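Long-range contacts in effector protein Lem4 (lpg1101) (Legionella pneumophila subsp. pneumophila, PDB 6CGK), which acts as a membrane-associated protein tyrosine phosphatase of the haloacid dehalogenase superfamily, translocated as a bacterial effector, and is seen here as an inactivated catalytic domain: residues Lys17-Leu22 / Lys89-Ser94; Asn114-Pro119 / Val137-Lys142; Pro40-Leu45 / Glu98-Ala103. The protein carries 1 engineered substitution. One frame throughout, in Å; residues are numbered along the deposited sequence.

Interaction 1 (Lys17-Leu22 / Lys89-Ser94); sequences KNIVYL and KIVIIS. With PO4 (phosphate ion), chain B.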
loop_
_atom_site.group_PDB
_atom_site.type_symbol
_atom_site.label_atom_id
_atom_site.label_comp_id
_atom_site.label_asym_id
_atom_site.label_seq_id
_atom_site.Cartn_x
_atom_site.Cartn_y
_atom_site.Cartn_z
ATOM N N LYS A 17 15.369 1.732 6.077
ATOM C CA LYS A 17 16.140 0.789 5.277
ATOM C C LYS A 17 15.296 -0.255 4.563
ATOM O O LYS A 17 15.770 -0.835 3.581
ATOM C CB LYS A 17 17.167 0.032 6.146
ATOM C CG LYS A 17 18.356 0.853 6.623
ATOM C CD LYS A 17 19.498 -0.040 7.199
ATOM N N ASN A 18 14.070 -0.508 5.021
ATOM C CA ASN A 18 13.255 -1.600 4.510
ATOM C C ASN A 18 11.875 -1.043 4.203
ATOM O O ASN A 18 11.234 -0.501 5.100
ATOM C CB ASN A 18 13.152 -2.722 5.537
ATOM C CG ASN A 18 14.528 -3.221 5.962
ATOM O OD1 ASN A 18 15.324 -3.619 5.115
ATOM N ND2 ASN A 18 14.819 -3.161 7.245
ATOM N N ILE A 19 11.446 -1.139 2.946
ATOM C CA ILE A 19 10.181 -0.544 2.514
ATOM C C ILE A 19 9.337 -1.574 1.786
ATOM O O ILE A 19 9.841 -2.335 0.943
ATOM C CB ILE A 19 10.416 0.677 1.612
ATOM C CG1 ILE A 19 11.261 1.703 2.364
ATOM C CG2 ILE A 19 9.068 1.297 1.177
ATOM C CD1 ILE A 19 11.665 2.888 1.431
ATOM N N VAL A 20 8.040 -1.564 2.104
ATOM C CA VAL A 20 7.021 -2.381 1.464
ATOM C C VAL A 20 6.151 -1.426 0.652
ATOM O O VAL A 20 5.452 -0.581 1.224
ATOM C CB VAL A 20 6.193 -3.154 2.500
ATOM C CG1 VAL A 20 5.026 -3.883 1.838
ATOM C CG2 VAL A 20 7.097 -4.116 3.297
ATOM N N TYR A 21 6.218 -1.545 -0.676
ATOM C CA TYR A 21 5.444 -0.735 -1.609
ATOM C C TYR A 21 4.262 -1.560 -2.084
ATOM O O TYR A 21 4.447 -2.588 -2.744
ATOM C CB TYR A 21 6.279 -0.341 -2.827
ATOM C CG TYR A 21 7.345 0.703 -2.612
ATOM C CD1 TYR A 21 7.003 2.022 -2.364
ATOM C CD2 TYR A 21 8.710 0.378 -2.731
ATOM C CE1 TYR A 21 7.970 3.008 -2.226
ATOM C CE2 TYR A 21 9.686 1.356 -2.575
ATOM C CZ TYR A 21 9.318 2.664 -2.320
ATOM O OH TYR A 21 10.283 3.637 -2.196
ATOM N N LEU A 22 3.055 -1.093 -1.796
ATOM C CA LEU A 22 1.850 -1.849 -2.101
ATOM C C LEU A 22 0.946 -0.996 -2.972
ATOM O O LEU A 22 0.624 0.144 -2.614
ATOM C CB LEU A 22 1.109 -2.255 -0.830
ATOM C CG LEU A 22 1.872 -2.956 0.303
ATOM C CD1 LEU A 22 0.980 -3.193 1.507
ATOM C CD2 LEU A 22 2.470 -4.273 -0.187
ATOM N N LYS A 89 8.828 0.086 6.782
ATOM C CA LYS A 89 7.829 1.101 6.484
ATOM C C LYS A 89 6.936 0.597 5.366
ATOM O O LYS A 89 7.389 -0.118 4.469
ATOM C CB LYS A 89 8.471 2.434 6.063
ATOM C CG LYS A 89 9.144 3.199 7.202
ATOM C CD LYS A 89 8.202 4.255 7.766
ATOM C CE LYS A 89 8.874 5.086 8.852
ATOM N NZ LYS A 89 7.912 6.070 9.446
ATOM N N ILE A 90 5.666 0.996 5.420
ATOM C CA ILE A 90 4.666 0.646 4.417
ATOM C C ILE A 90 4.350 1.890 3.605
ATOM O O ILE A 90 4.069 2.951 4.181
ATOM C CB ILE A 90 3.364 0.119 5.051
ATOM C CG1 ILE A 90 3.670 -1.060 5.980
ATOM C CG2 ILE A 90 2.324 -0.212 3.945
ATOM C CD1 ILE A 90 2.374 -1.609 6.701
ATOM N N VAL A 91 4.385 1.758 2.280
ATOM C CA VAL A 91 4.050 2.845 1.366
ATOM C C VAL A 91 2.971 2.320 0.421
ATOM O O VAL A 91 3.193 1.323 -0.274
ATOM C CB VAL A 91 5.266 3.332 0.553
ATOM C CG1 VAL A 91 4.838 4.441 -0.397
ATOM C CG2 VAL A 91 6.390 3.805 1.440
ATOM N N ILE A 92 1.803 2.963 0.409
ATOM C CA ILE A 92 0.726 2.599 -0.525
ATOM C C ILE A 92 0.783 3.547 -1.721
ATOM O O ILE A 92 0.809 4.777 -1.557
ATOM C CB ILE A 92 -0.654 2.632 0.150
ATOM C CG1 ILE A 92 -0.721 1.518 1.209
ATOM C CG2 ILE A 92 -1.738 2.494 -0.930
ATOM C CD1 ILE A 92 -2.061 1.487 2.024
ATOM N N ILE A 93 0.874 2.993 -2.929
ATOM C CA ILE A 93 0.938 3.814 -4.136
ATOM C C ILE A 93 -0.268 3.443 -4.990
ATOM O O ILE A 93 -0.428 2.277 -5.377
ATOM C CB ILE A 93 2.245 3.632 -4.933
ATOM C CG1 ILE A 93 3.457 3.908 -4.035
ATOM C CG2 ILE A 93 2.241 4.565 -6.154
ATOM C CD1 ILE A 93 4.802 3.829 -4.814
ATOM N N SER A 94 -1.118 4.419 -5.276
ATOM C CA SER A 94 -2.417 4.064 -5.844
ATOM C C SER A 94 -2.944 5.199 -6.699
ATOM O O SER A 94 -2.772 6.371 -6.360
ATOM C CB SER A 94 -3.428 3.748 -4.726
ATOM O OG SER A 94 -4.738 3.536 -5.246
HETATM P P PO4 B . -4.607 1.257 -7.858
HETATM O O1 PO4 B . -4.586 1.276 -6.339
HETATM O O2 PO4 B . -3.505 2.097 -8.497
HETATM O O3 PO4 B . -5.960 1.808 -8.282
HETATM O O4 PO4 B . -4.553 -0.171 -8.360
#

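Interaction 2 (Asn114-Pro119 / Val137-Lys142); sequences NIIIYP and VSHEEK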
loop_
_atom_site.group_PDB
_atom_site.type_symbol
_atom_site.label_atom_id
_atom_site.label_comp_id
_atom_site.label_asym_id
_atom_site.label_seq_id
_atom_site.Cartn_x
_atom_site.Cartn_y
_atom_site.Cartn_z
ATOM N N ASN A 114 1.187 5.561 10.378
ATOM C CA ASN A 114 2.571 5.490 9.908
ATOM C C ASN A 114 2.670 5.006 8.481
ATOM O O ASN A 114 3.780 4.916 7.954
ATOM C CB ASN A 114 3.406 4.560 10.801
ATOM C CG ASN A 114 3.580 5.092 12.226
ATOM O OD1 ASN A 114 3.409 4.354 13.203
ATOM N ND2 ASN A 114 3.917 6.366 12.346
ATOM N N ILE A 115 1.547 4.669 7.846
ATOM C CA ILE A 115 1.573 4.269 6.443
ATOM C C ILE A 115 1.591 5.520 5.585
ATOM O O ILE A 115 0.766 6.428 5.774
ATOM C CB ILE A 115 0.353 3.390 6.108
ATOM C CG1 ILE A 115 0.401 2.102 6.926
ATOM C CG2 ILE A 115 0.284 3.123 4.572
ATOM C CD1 ILE A 115 -0.873 1.238 6.791
ATOM N N ILE A 116 2.514 5.565 4.616
ATOM C CA ILE A 116 2.571 6.653 3.651
ATOM C C ILE A 116 1.702 6.298 2.453
ATOM O O ILE A 116 1.823 5.204 1.890
ATOM C CB ILE A 116 4.022 6.913 3.217
ATOM C CG1 ILE A 116 4.845 7.364 4.420
ATOM C CG2 ILE A 116 4.048 7.944 2.080
ATOM C CD1 ILE A 116 6.197 7.854 4.040
ATOM N N ILE A 117 0.814 7.209 2.076
ATOM C CA ILE A 117 -0.113 6.990 0.972
ATOM C C ILE A 117 0.215 7.994 -0.125
ATOM O O ILE A 117 0.152 9.211 0.099
ATOM C CB ILE A 117 -1.579 7.131 1.415
ATOM C CG1 ILE A 117 -1.926 6.078 2.470
ATOM C CG2 ILE A 117 -2.488 7.039 0.184
ATOM C CD1 ILE A 117 -3.300 6.334 3.121
ATOM N N TYR A 118 0.541 7.483 -1.313
ATOM C CA TYR A 118 0.735 8.325 -2.500
ATOM C C TYR A 118 -0.435 8.079 -3.429
ATOM O O TYR A 118 -0.472 7.051 -4.129
ATOM C CB TYR A 118 2.055 8.011 -3.208
ATOM C CG TYR A 118 3.263 8.413 -2.411
ATOM C CD1 TYR A 118 3.447 9.728 -1.988
ATOM C CD2 TYR A 118 4.224 7.475 -2.087
ATOM C CE1 TYR A 118 4.630 10.095 -1.236
ATOM C CE2 TYR A 118 5.384 7.836 -1.378
ATOM C CZ TYR A 118 5.566 9.137 -0.957
ATOM O OH TYR A 118 6.725 9.457 -0.232
ATOM N N PRO A 119 -1.422 8.973 -3.447
ATOM C CA PRO A 119 -2.705 8.685 -4.104
ATOM C C PRO A 119 -2.942 9.523 -5.352
ATOM O O PRO A 119 -2.050 10.280 -5.772
ATOM C CB PRO A 119 -3.709 9.049 -3.010
ATOM C CG PRO A 119 -3.084 10.359 -2.463
ATOM C CD PRO A 119 -1.530 10.137 -2.551
ATOM N N VAL A 137 10.608 6.688 -7.347
ATOM C CA VAL A 137 11.854 7.439 -7.452
ATOM C C VAL A 137 11.871 8.561 -6.427
ATOM O O VAL A 137 12.857 8.748 -5.703
ATOM C CB VAL A 137 12.048 7.972 -8.881
ATOM C CG1 VAL A 137 13.205 8.964 -8.910
ATOM C CG2 VAL A 137 12.287 6.808 -9.843
ATOM N N SER A 138 10.762 9.300 -6.321
ATOM C CA SER A 138 10.686 10.392 -5.354
ATOM C C SER A 138 10.837 9.880 -3.931
ATOM O O SER A 138 11.514 10.511 -3.104
ATOM C CB SER A 138 9.367 11.140 -5.490
ATOM O OG SER A 138 9.316 11.819 -6.743
ATOM N N HIS A 139 10.195 8.755 -3.619
ATOM C CA HIS A 139 10.307 8.240 -2.260
ATOM C C HIS A 139 11.730 7.811 -1.949
ATOM O O HIS A 139 12.254 8.125 -0.871
ATOM C CB HIS A 139 9.361 7.076 -2.015
ATOM C CG HIS A 139 9.196 6.785 -0.560
ATOM N ND1 HIS A 139 8.451 7.598 0.267
ATOM C CD2 HIS A 139 9.777 5.863 0.239
ATOM C CE1 HIS A 139 8.538 7.154 1.508
ATOM N NE2 HIS A 139 9.343 6.107 1.520
ATOM N N GLU A 140 12.377 7.090 -2.871
ATOM C CA GLU A 140 13.752 6.653 -2.609
ATOM C C GLU A 140 14.695 7.830 -2.430
ATOM O O GLU A 140 15.712 7.718 -1.727
ATOM C CB GLU A 140 14.243 5.744 -3.741
ATOM C CG GLU A 140 13.486 4.403 -3.806
ATOM C CD GLU A 140 13.705 3.536 -2.551
ATOM O OE1 GLU A 140 14.778 3.630 -1.900
ATOM O OE2 GLU A 140 12.797 2.745 -2.224
ATOM N N GLU A 141 14.380 8.966 -3.038
ATOM C CA GLU A 141 15.268 10.117 -2.959
ATOM C C GLU A 141 15.100 10.918 -1.674
ATOM O O GLU A 141 15.905 11.819 -1.426
ATOM C CB GLU A 141 15.062 11.010 -4.182
ATOM C CG GLU A 141 15.670 10.406 -5.426
ATOM C CD GLU A 141 15.414 11.228 -6.681
ATOM O OE1 GLU A 141 14.760 12.283 -6.581
ATOM O OE2 GLU A 141 15.857 10.804 -7.766
ATOM N N LYS A 142 14.106 10.597 -0.847
ATOM C CA LYS A 142 13.999 11.243 0.457
ATOM C C LYS A 142 15.272 10.969 1.262
ATOM O O LYS A 142 15.831 9.869 1.183
ATOM C CB LYS A 142 12.765 10.739 1.208
ATOM C CG LYS A 142 11.447 11.102 0.515
ATOM C CD LYS A 142 10.256 10.562 1.316
ATOM C CE LYS A 142 9.481 11.687 1.975
ATOM N NZ LYS A 142 8.985 11.256 3.309
HETATM O O HOH W 1 6.180 11.338 1.683
#

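Interaction 3 (Pro40-Leu45 / Glu98-Ala103); sequences PLCEAL and ENYIKA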
loop_
_atom_site.group_PDB
_atom_site.type_symbol
_atom_site.label_atom_id
_atom_site.label_comp_id
_atom_site.label_asym_id
_atom_site.label_seq_id
_atom_site.Cartn_x
_atom_site.Cartn_y
_atom_site.Cartn_z
ATOM N N PRO A 40 -19.904 4.510 -7.453
ATOM C CA PRO A 40 -20.545 5.481 -6.560
ATOM C C PRO A 40 -19.875 5.583 -5.191
ATOM O O PRO A 40 -19.665 6.695 -4.700
ATOM C CB PRO A 40 -21.963 4.931 -6.464
ATOM C CG PRO A 40 -22.211 4.352 -7.833
ATOM C CD PRO A 40 -20.880 3.680 -8.171
ATOM N N LEU A 41 -19.516 4.457 -4.581
ATOM C CA LEU A 41 -18.954 4.493 -3.226
ATOM C C LEU A 41 -17.582 5.155 -3.212
ATOM O O LEU A 41 -17.268 5.951 -2.313
ATOM C CB LEU A 41 -18.870 3.077 -2.665
ATOM C CG LEU A 41 -18.159 2.906 -1.311
ATOM C CD1 LEU A 41 -18.913 3.667 -0.226
ATOM C CD2 LEU A 41 -18.037 1.436 -0.932
ATOM N N CYS A 42 -16.749 4.833 -4.207
ATOM C CA CYS A 42 -15.439 5.445 -4.281
ATOM C C CYS A 42 -15.565 6.946 -4.552
ATOM O O CYS A 42 -14.916 7.751 -3.879
ATOM C CB CYS A 42 -14.644 4.718 -5.352
ATOM S SG CYS A 42 -12.986 5.256 -5.520
ATOM N N GLU A 43 -16.447 7.341 -5.487
ATOM C CA GLU A 43 -16.639 8.762 -5.728
ATOM C C GLU A 43 -17.179 9.461 -4.472
ATOM O O GLU A 43 -16.759 10.576 -4.143
ATOM C CB GLU A 43 -17.572 8.950 -6.918
ATOM C CG GLU A 43 -18.038 10.351 -7.049
ATOM C CD GLU A 43 -16.992 11.258 -7.677
ATOM O OE1 GLU A 43 -17.171 12.491 -7.543
ATOM O OE2 GLU A 43 -16.000 10.754 -8.283
ATOM N N ALA A 44 -18.137 8.838 -3.774
ATOM C CA ALA A 44 -18.692 9.463 -2.579
ATOM C C ALA A 44 -17.625 9.637 -1.492
ATOM O O ALA A 44 -17.547 10.689 -0.844
ATOM C CB ALA A 44 -19.844 8.613 -2.037
ATOM N N LEU A 45 -16.800 8.623 -1.280
ATOM C CA LEU A 45 -15.782 8.727 -0.214
ATOM C C LEU A 45 -14.649 9.691 -0.581
ATOM O O LEU A 45 -13.953 10.193 0.315
ATOM C CB LEU A 45 -15.198 7.354 0.115
ATOM C CG LEU A 45 -16.066 6.558 1.096
ATOM C CD1 LEU A 45 -15.782 5.056 1.081
ATOM C CD2 LEU A 45 -15.906 7.107 2.512
ATOM N N GLU A 98 -7.148 9.321 -1.880
ATOM C CA GLU A 98 -6.614 9.192 -0.532
ATOM C C GLU A 98 -7.704 8.885 0.482
ATOM O O GLU A 98 -7.499 8.096 1.423
ATOM C CB GLU A 98 -5.918 10.490 -0.146
ATOM C CG GLU A 98 -5.187 10.351 1.157
ATOM C CD GLU A 98 -4.367 11.574 1.480
ATOM O OE1 GLU A 98 -4.174 12.420 0.579
ATOM O OE2 GLU A 98 -3.914 11.691 2.634
ATOM N N ASN A 99 -8.837 9.572 0.369
ATOM C CA ASN A 99 -9.871 9.373 1.392
ATOM C C ASN A 99 -10.580 8.038 1.239
ATOM O O ASN A 99 -11.134 7.506 2.222
ATOM C CB ASN A 99 -10.856 10.534 1.362
ATOM C CG ASN A 99 -10.237 11.781 1.940
ATOM O OD1 ASN A 99 -9.379 11.683 2.830
ATOM N ND2 ASN A 99 -10.627 12.955 1.425
ATOM N N TYR A 100 -10.607 7.477 0.037
ATOM C CA TYR A 100 -11.178 6.136 -0.095
ATOM C C TYR A 100 -10.249 5.118 0.554
ATOM O O TYR A 100 -10.699 4.203 1.262
ATOM C CB TYR A 100 -11.393 5.811 -1.569
ATOM C CG TYR A 100 -12.027 4.467 -1.851
ATOM C CD1 TYR A 100 -13.397 4.264 -1.624
ATOM C CD2 TYR A 100 -11.262 3.407 -2.357
ATOM C CE1 TYR A 100 -13.991 3.037 -1.909
ATOM C CE2 TYR A 100 -11.840 2.184 -2.652
ATOM C CZ TYR A 100 -13.216 2.004 -2.420
ATOM O OH TYR A 100 -13.823 0.801 -2.722
ATOM N N ILE A 101 -8.948 5.258 0.300
ATOM C CA ILE A 101 -7.968 4.369 0.914
ATOM C C ILE A 101 -8.040 4.467 2.426
ATOM O O ILE A 101 -8.122 3.446 3.112
ATOM C CB ILE A 101 -6.563 4.668 0.370
ATOM C CG1 ILE A 101 -6.557 4.362 -1.125
ATOM C CG2 ILE A 101 -5.504 3.884 1.221
ATOM C CD1 ILE A 101 -5.255 4.862 -1.885
ATOM N N LYS A 102 -8.016 5.690 2.977
ATOM C CA LYS A 102 -8.106 5.831 4.436
ATOM C C LYS A 102 -9.398 5.246 4.974
ATOM O O LYS A 102 -9.411 4.625 6.045
ATOM C CB LYS A 102 -8.006 7.304 4.857
ATOM C CG LYS A 102 -6.611 7.913 4.622
ATOM C CD LYS A 102 -6.566 9.358 5.097
ATOM C CE LYS A 102 -5.164 9.941 5.042
ATOM N NZ LYS A 102 -5.232 11.380 5.423
ATOM N N ALA A 103 -10.515 5.470 4.264
ATOM C CA ALA A 103 -11.785 4.945 4.730
ATOM C C ALA A 103 -11.737 3.430 4.850
ATOM O O ALA A 103 -12.203 2.856 5.836
ATOM C CB ALA A 103 -12.913 5.377 3.759
#

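Interaction 1 (Lys17-Leu22 / Lys89-Ser94)
Y21 lies beside V91 across two neighbouring strands, the two side chains pointing the same way from the sheet. Followed outward from CB, the tyrosine first sets CG anti to its carbonyl carbon (chi1 -73°). One ring flank then runs obliquely past the other strand. Y21 CD1 sits 3.6 Å from V91 CB and 3.8 Å from I93 CD1; Y21 CE1 still touches V91, with CG1 at 3.9 Å. I19, two residues back on the same strand, puts CG2 over the centre of one ring face, 3.7 Å above its plane, and the same methyl meets V91 CG2. At the tip, Y21 OH is hydrogen-bonded to E140 of helix 132-140, whose H139 also packs on I19 and V91. The strands are parallel, and the backbone bonds run alternately one way and the other: V20 and L22 donate to K89 and V91, while K89, V91 and I93 donate to N18, V20 and L22. This is the centre of the Rossmann-like core of haloacid dehalogenases: strand 19-23 runs into the loop of the first motif, with N23, an engineered residue, and D25, both ligands of the magnesium ion, and strand 89-93 leads to S94, at a position consistent with the motif II serine. With its OG anti to the backbone N (chi1 174°), S94 gives a hydrogen bond from OG to the phosphate O1, 2.5 Å away; K132 also bonds the phosphate. On the face opposite Y21 and V91, L22 CD1 reaches I90 CG2 at 4.1 Å, and L78 of helix 72-82 packs against both. Farther back, K89 bends at chi2 and carries its amino group away from the neighbouring strand to a hydrogen bond with H85.

Interaction 2 (Asn114-Pro119 / Val137-Lys142)
H139 meets Y118 through a short hydrogen bond, 2.6 Å from ND1 to the tyrosine OH, in which either could be the donor. CG of the histidine stands anti to its backbone N (chi1 -165°), and from there the imidazole presents its edge. The OH lies in the imidazole plane, and ND1 in turn lies in the plane of the tyrosine ring, although the two planes are turned 68° apart. The next ring atom, CE1, meets I116 CD1 tip to tip at 3.5 Å; I116 also lays CG2 over one face of the Y118 ring, near the rim. One step on, E140 turns elsewhere and forms salt bridges with R150 and R172. K142, two residues after E140, passes Y118 OH with CD at 4.0 Å, then bends at chi3 and chi4. A water 2.7 Å from Y118 OH is also held, weakly, by K142 NZ, whose salt-bridge partner is E144. The contact ties an edge strand to the helix that follows it, in the alternating strand-and-helix fold of haloacid dehalogenases.

Interaction 3 (Pro40-Leu45 / Glu98-Ala103)
C42 sits over one face of the Y100 ring, with the helix backbone itself close by: C42 CA is 3.6 Å from Y100 CD1. The cysteine CB lies above the ring at 4.1 Å from its centroid and 19° off the normal, a CH-pi contact. Its sulfur, anti to the backbone N (chi1 -176°), adds a sulfur-aromatic contact over the same face, displaced toward the rim; C42 was modelled in two conformers, so the sulfur contact holds with certainty only for the one described. The ring edge is met by leucines. L45 CB lies in the ring plane beside Y100 CD1, L45 CD1 comes to the same carbon obliquely at 3.7 Å, and L41 CG stands near the plane by Y100 CE1, 4.2 Å off. The helices that bring these groups together are close to perpendicular, their axes passing 8.6 Å apart. Helix 98-107 directly follows the motif II strand of the haloacid dehalogenase core, whereas helix 40-46 lies in the long connection after the first motif, consistent with its belonging to an insertion of the C1 kind; the contact would then join that insertion to the core. The tyrosine side chain is also about 4 Å from that of D25, a magnesium ligand. One turn beyond Y100, A103 CB meets both methyls of L45, with CD2 nearer at 3.7 Å. At the C-terminal end of 40-45, the carbonyl O of L45 is 3.3 Å from N99 CB, and the amide of N99 continues past it, ND2 giving a hydrogen bond to the carbonyl of S46. R54, from helix 51-55, packs on N99, K102 and A103.

Interactions 1 and 2 form one continuous body, their centres 7 Å apart, because strand 89-93 is shared between neighbours: I92 N lies 2.7 Å from I116 O, a probable hydrogen bond, and V91 CG1 packs 3.5 Å from Y118 CD2. Interaction 3 is more remote, about 20 Å from either centre, and is joined to both by I101, among others, whose CD1 is 3.6 Å from S94 CB and whose CG2 is 3.8 Å from I117 CD1. The active site lies near all three: the magnesium ion is about 9 Å from the I92 side chain, about 11 Å from that of Y100 and about 13 Å from that of Y118.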